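Local atomic coordinates of putative sodium:solute symporter (Proteus mirabilis, PDB entry 5NV9), a protein that couples uptake of the sialic acid N-acetylneuraminic acid across the bacterial inner membrane to the inward flow of sodium ions. Residues A[416-424]-A[465-474]. Residues are numbered along the deposited sequence; the frame is centred on the assembly and turned at random.
Sequences GPMTGLFML and GSMSVVIAGT
Two peptide planes lie face to face where G416 meets G465: the planes of the G416-P417 and G465-S466 peptides are nearly parallel, their C=O bonds turned well away from each other, with G416 C 3.6 Å from G465 C. Beside them the P417 ring turns its CD toward G465 CA, while F123 and S443 touch it from helices 118-151 and 433-452. The site is a GxxxG motif, G416 and G420, on a transmembrane helix of this LeuT-fold symporter. It lets a second membrane helix, carrying G465, come within 6.8 Å axis to axis. The two run roughly the same way, crossing at -40°, a right-handed pairing familiar from GxxxG helix dimers.

S466 is one knob, set among G416, T419, G420 and M423. S466 OG lies 3.1 Å from G416 O, but the one hydroxyl proton can also go, weakly, to G462 O in the turn before, so this bond is not settled. T419 packs its CB against that same OG and sends its own hydroxyl to G415 O.

V469 is the second knob, straddling bare G420. With V469 CG1 anti to the backbone N (chi1 178°), that methyl reaches L421 N at 3.6 Å and slants across L421 CD2, while V469 CG2 drops onto P417 O at 3.7 Å. Alongside, V470 CG2 meets CB of selenomethionine M423.

In the other direction L424 enters the hole formed by V469, V470, G473 and T474. V470 O is gripped twice there, T474 N and T474 OG1 coming from opposite faces of its plane, with T474 OG1 2.6 Å away. L424 CD1 closes over this pair, 3.7 Å from V470 O and 3.6 Å from T474 OG1.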
loop_
_atom_site.group_PDB
_atom_site.type_symbol
_atom_site.label_atom_id
_atom_site.label_comp_id
_atom_site.label_asym_id
_atom_site.label_seq_id
_atom_site.Cartn_x
_atom_site.Cartn_y
_atom_site.Cartn_z
ATOM N N GLY A 416 -2.881 -0.006 -14.122
ATOM C CA GLY A 416 -2.382 -0.819 -15.208
ATOM C C GLY A 416 -1.618 0.012 -16.240
ATOM O O GLY A 416 -0.429 -0.231 -16.495
ATOM N N PRO A 417 -2.278 1.013 -16.838
ATOM C CA PRO A 417 -1.581 1.839 -17.859
ATOM C C PRO A 417 -0.334 2.536 -17.277
ATOM O O PRO A 417 0.690 2.628 -17.938
ATOM C CB PRO A 417 -2.668 2.836 -18.308
ATOM C CG PRO A 417 -3.974 2.202 -17.956
ATOM C CD PRO A 417 -3.702 1.358 -16.730
HETATM N N MSE A 418 -0.389 3.014 -16.020
HETATM C CA MSE A 418 0.787 3.674 -15.452
HETATM C C MSE A 418 1.974 2.715 -15.417
HETATM O O MSE A 418 3.141 3.070 -15.758
HETATM C CB MSE A 418 0.314 4.216 -14.104
HETATM C CG MSE A 418 1.386 4.823 -13.217
HETATM SE SE MSE A 418 0.604 5.218 -11.430
HETATM C CE MSE A 418 -1.267 5.129 -12.033
ATOM N N THR A 419 1.701 1.482 -15.043
ATOM C CA THR A 419 2.734 0.471 -14.867
ATOM C C THR A 419 3.273 0.001 -16.225
ATOM O O THR A 419 4.484 -0.295 -16.373
ATOM C CB THR A 419 2.172 -0.760 -14.131
ATOM O OG1 THR A 419 1.718 -0.408 -12.815
ATOM C CG2 THR A 419 3.188 -1.856 -14.062
ATOM N N GLY A 420 2.383 -0.106 -17.216
ATOM C CA GLY A 420 2.830 -0.461 -18.573
ATOM C C GLY A 420 3.837 0.541 -19.163
ATOM O O GLY A 420 4.762 0.174 -19.900
ATOM N N LEU A 421 3.588 1.828 -18.906
ATOM C CA LEU A 421 4.466 2.871 -19.342
ATOM C C LEU A 421 5.881 2.660 -18.868
ATOM O O LEU A 421 6.779 2.884 -19.659
ATOM C CB LEU A 421 3.977 4.246 -18.927
ATOM C CG LEU A 421 2.755 4.807 -19.674
ATOM C CD1 LEU A 421 2.130 5.998 -18.936
ATOM C CD2 LEU A 421 3.127 5.247 -21.077
ATOM N N PHE A 422 6.079 2.271 -17.589
ATOM C CA PHE A 422 7.387 1.961 -17.070
ATOM C C PHE A 422 8.002 0.733 -17.718
ATOM O O PHE A 422 9.207 0.717 -18.003
ATOM C CB PHE A 422 7.432 1.843 -15.474
ATOM C CG PHE A 422 7.311 3.176 -14.758
ATOM C CD1 PHE A 422 6.096 3.725 -14.506
ATOM C CD2 PHE A 422 8.434 3.891 -14.385
ATOM C CE1 PHE A 422 5.979 4.963 -13.873
ATOM C CE2 PHE A 422 8.339 5.101 -13.744
ATOM C CZ PHE A 422 7.106 5.643 -13.495
HETATM N N MSE A 423 7.218 -0.313 -17.898
HETATM C CA MSE A 423 7.721 -1.554 -18.528
HETATM C C MSE A 423 8.163 -1.285 -19.936
HETATM O O MSE A 423 9.235 -1.705 -20.374
HETATM C CB MSE A 423 6.634 -2.633 -18.574
HETATM C CG MSE A 423 6.211 -3.091 -17.190
HETATM SE SE MSE A 423 4.867 -4.534 -17.260
HETATM C CE MSE A 423 6.087 -5.754 -18.155
ATOM N N LEU A 424 7.369 -0.493 -20.625
ATOM C CA LEU A 424 7.646 -0.106 -22.044
ATOM C C LEU A 424 8.925 0.730 -22.160
ATOM O O LEU A 424 9.811 0.420 -22.927
ATOM C CB LEU A 424 6.458 0.676 -22.596
ATOM C CG LEU A 424 6.588 1.146 -24.055
ATOM C CD1 LEU A 424 6.460 -0.047 -24.944
ATOM C CD2 LEU A 424 5.565 2.198 -24.410
ATOM N N GLY A 465 -4.356 -3.629 -18.639
ATOM C CA GLY A 465 -3.881 -2.270 -18.672
ATOM C C GLY A 465 -2.396 -2.209 -18.995
ATOM O O GLY A 465 -1.981 -1.482 -19.893
ATOM N N SER A 466 -1.606 -2.989 -18.273
ATOM C CA SER A 466 -0.165 -3.019 -18.485
ATOM C C SER A 466 0.205 -3.498 -19.867
ATOM O O SER A 466 0.948 -2.823 -20.571
ATOM C CB SER A 466 0.529 -3.900 -17.433
ATOM O OG SER A 466 0.610 -3.176 -16.212
HETATM N N MSE A 467 -0.279 -4.676 -20.227
HETATM C CA MSE A 467 0.146 -5.313 -21.493
HETATM C C MSE A 467 -0.356 -4.553 -22.731
HETATM O O MSE A 467 0.247 -4.648 -23.792
HETATM C CB MSE A 467 -0.220 -6.781 -21.511
HETATM C CG MSE A 467 0.587 -7.590 -20.499
HETATM SE SE MSE A 467 2.550 -7.304 -20.682
HETATM C CE MSE A 467 2.667 -7.730 -22.603
ATOM N N SER A 468 -1.448 -3.789 -22.595
ATOM C CA SER A 468 -1.962 -2.964 -23.670
ATOM C C SER A 468 -0.968 -1.819 -24.021
ATOM O O SER A 468 -0.743 -1.483 -25.188
ATOM C CB SER A 468 -3.298 -2.321 -23.282
ATOM O OG SER A 468 -4.415 -3.192 -23.356
ATOM N N VAL A 469 -0.400 -1.172 -22.993
ATOM C CA VAL A 469 0.600 -0.162 -23.198
ATOM C C VAL A 469 1.838 -0.794 -23.874
ATOM O O VAL A 469 2.371 -0.252 -24.872
ATOM C CB VAL A 469 0.961 0.590 -21.865
ATOM C CG1 VAL A 469 2.045 1.612 -22.125
ATOM C CG2 VAL A 469 -0.236 1.348 -21.321
ATOM N N VAL A 470 2.294 -1.931 -23.352
ATOM C CA VAL A 470 3.490 -2.590 -23.860
ATOM C C VAL A 470 3.302 -2.969 -25.333
ATOM O O VAL A 470 4.148 -2.658 -26.201
ATOM C CB VAL A 470 3.923 -3.794 -23.001
ATOM C CG1 VAL A 470 5.050 -4.599 -23.660
ATOM C CG2 VAL A 470 4.432 -3.349 -21.641
ATOM N N ILE A 471 2.210 -3.638 -25.636
ATOM C CA ILE A 471 1.988 -4.106 -26.984
ATOM C C ILE A 471 1.726 -2.933 -27.965
ATOM O O ILE A 471 2.417 -2.808 -28.966
ATOM C CB ILE A 471 0.892 -5.199 -27.017
ATOM C CG1 ILE A 471 1.348 -6.434 -26.227
ATOM C CG2 ILE A 471 0.568 -5.590 -28.434
ATOM C CD1 ILE A 471 0.169 -7.330 -25.855
ATOM N N ALA A 472 0.778 -2.040 -27.673
ATOM C CA ALA A 472 0.509 -0.972 -28.593
ATOM C C ALA A 472 1.739 -0.091 -28.694
ATOM O O ALA A 472 2.073 0.395 -29.780
ATOM C CB ALA A 472 -0.724 -0.170 -28.173
ATOM N N GLY A 473 2.477 0.094 -27.609
ATOM C CA GLY A 473 3.623 1.023 -27.676
ATOM C C GLY A 473 4.833 0.403 -28.345
ATOM O O GLY A 473 5.748 1.096 -28.749
ATOM N N THR A 474 4.841 -0.907 -28.431
ATOM C CA THR A 474 5.868 -1.593 -29.198
ATOM C C THR A 474 5.554 -1.616 -30.736
ATOM O O THR A 474 6.339 -1.158 -31.604
ATOM C CB THR A 474 6.059 -2.991 -28.608
ATOM O OG1 THR A 474 6.474 -2.858 -27.229
ATOM C CG2 THR A 474 7.135 -3.719 -29.386
#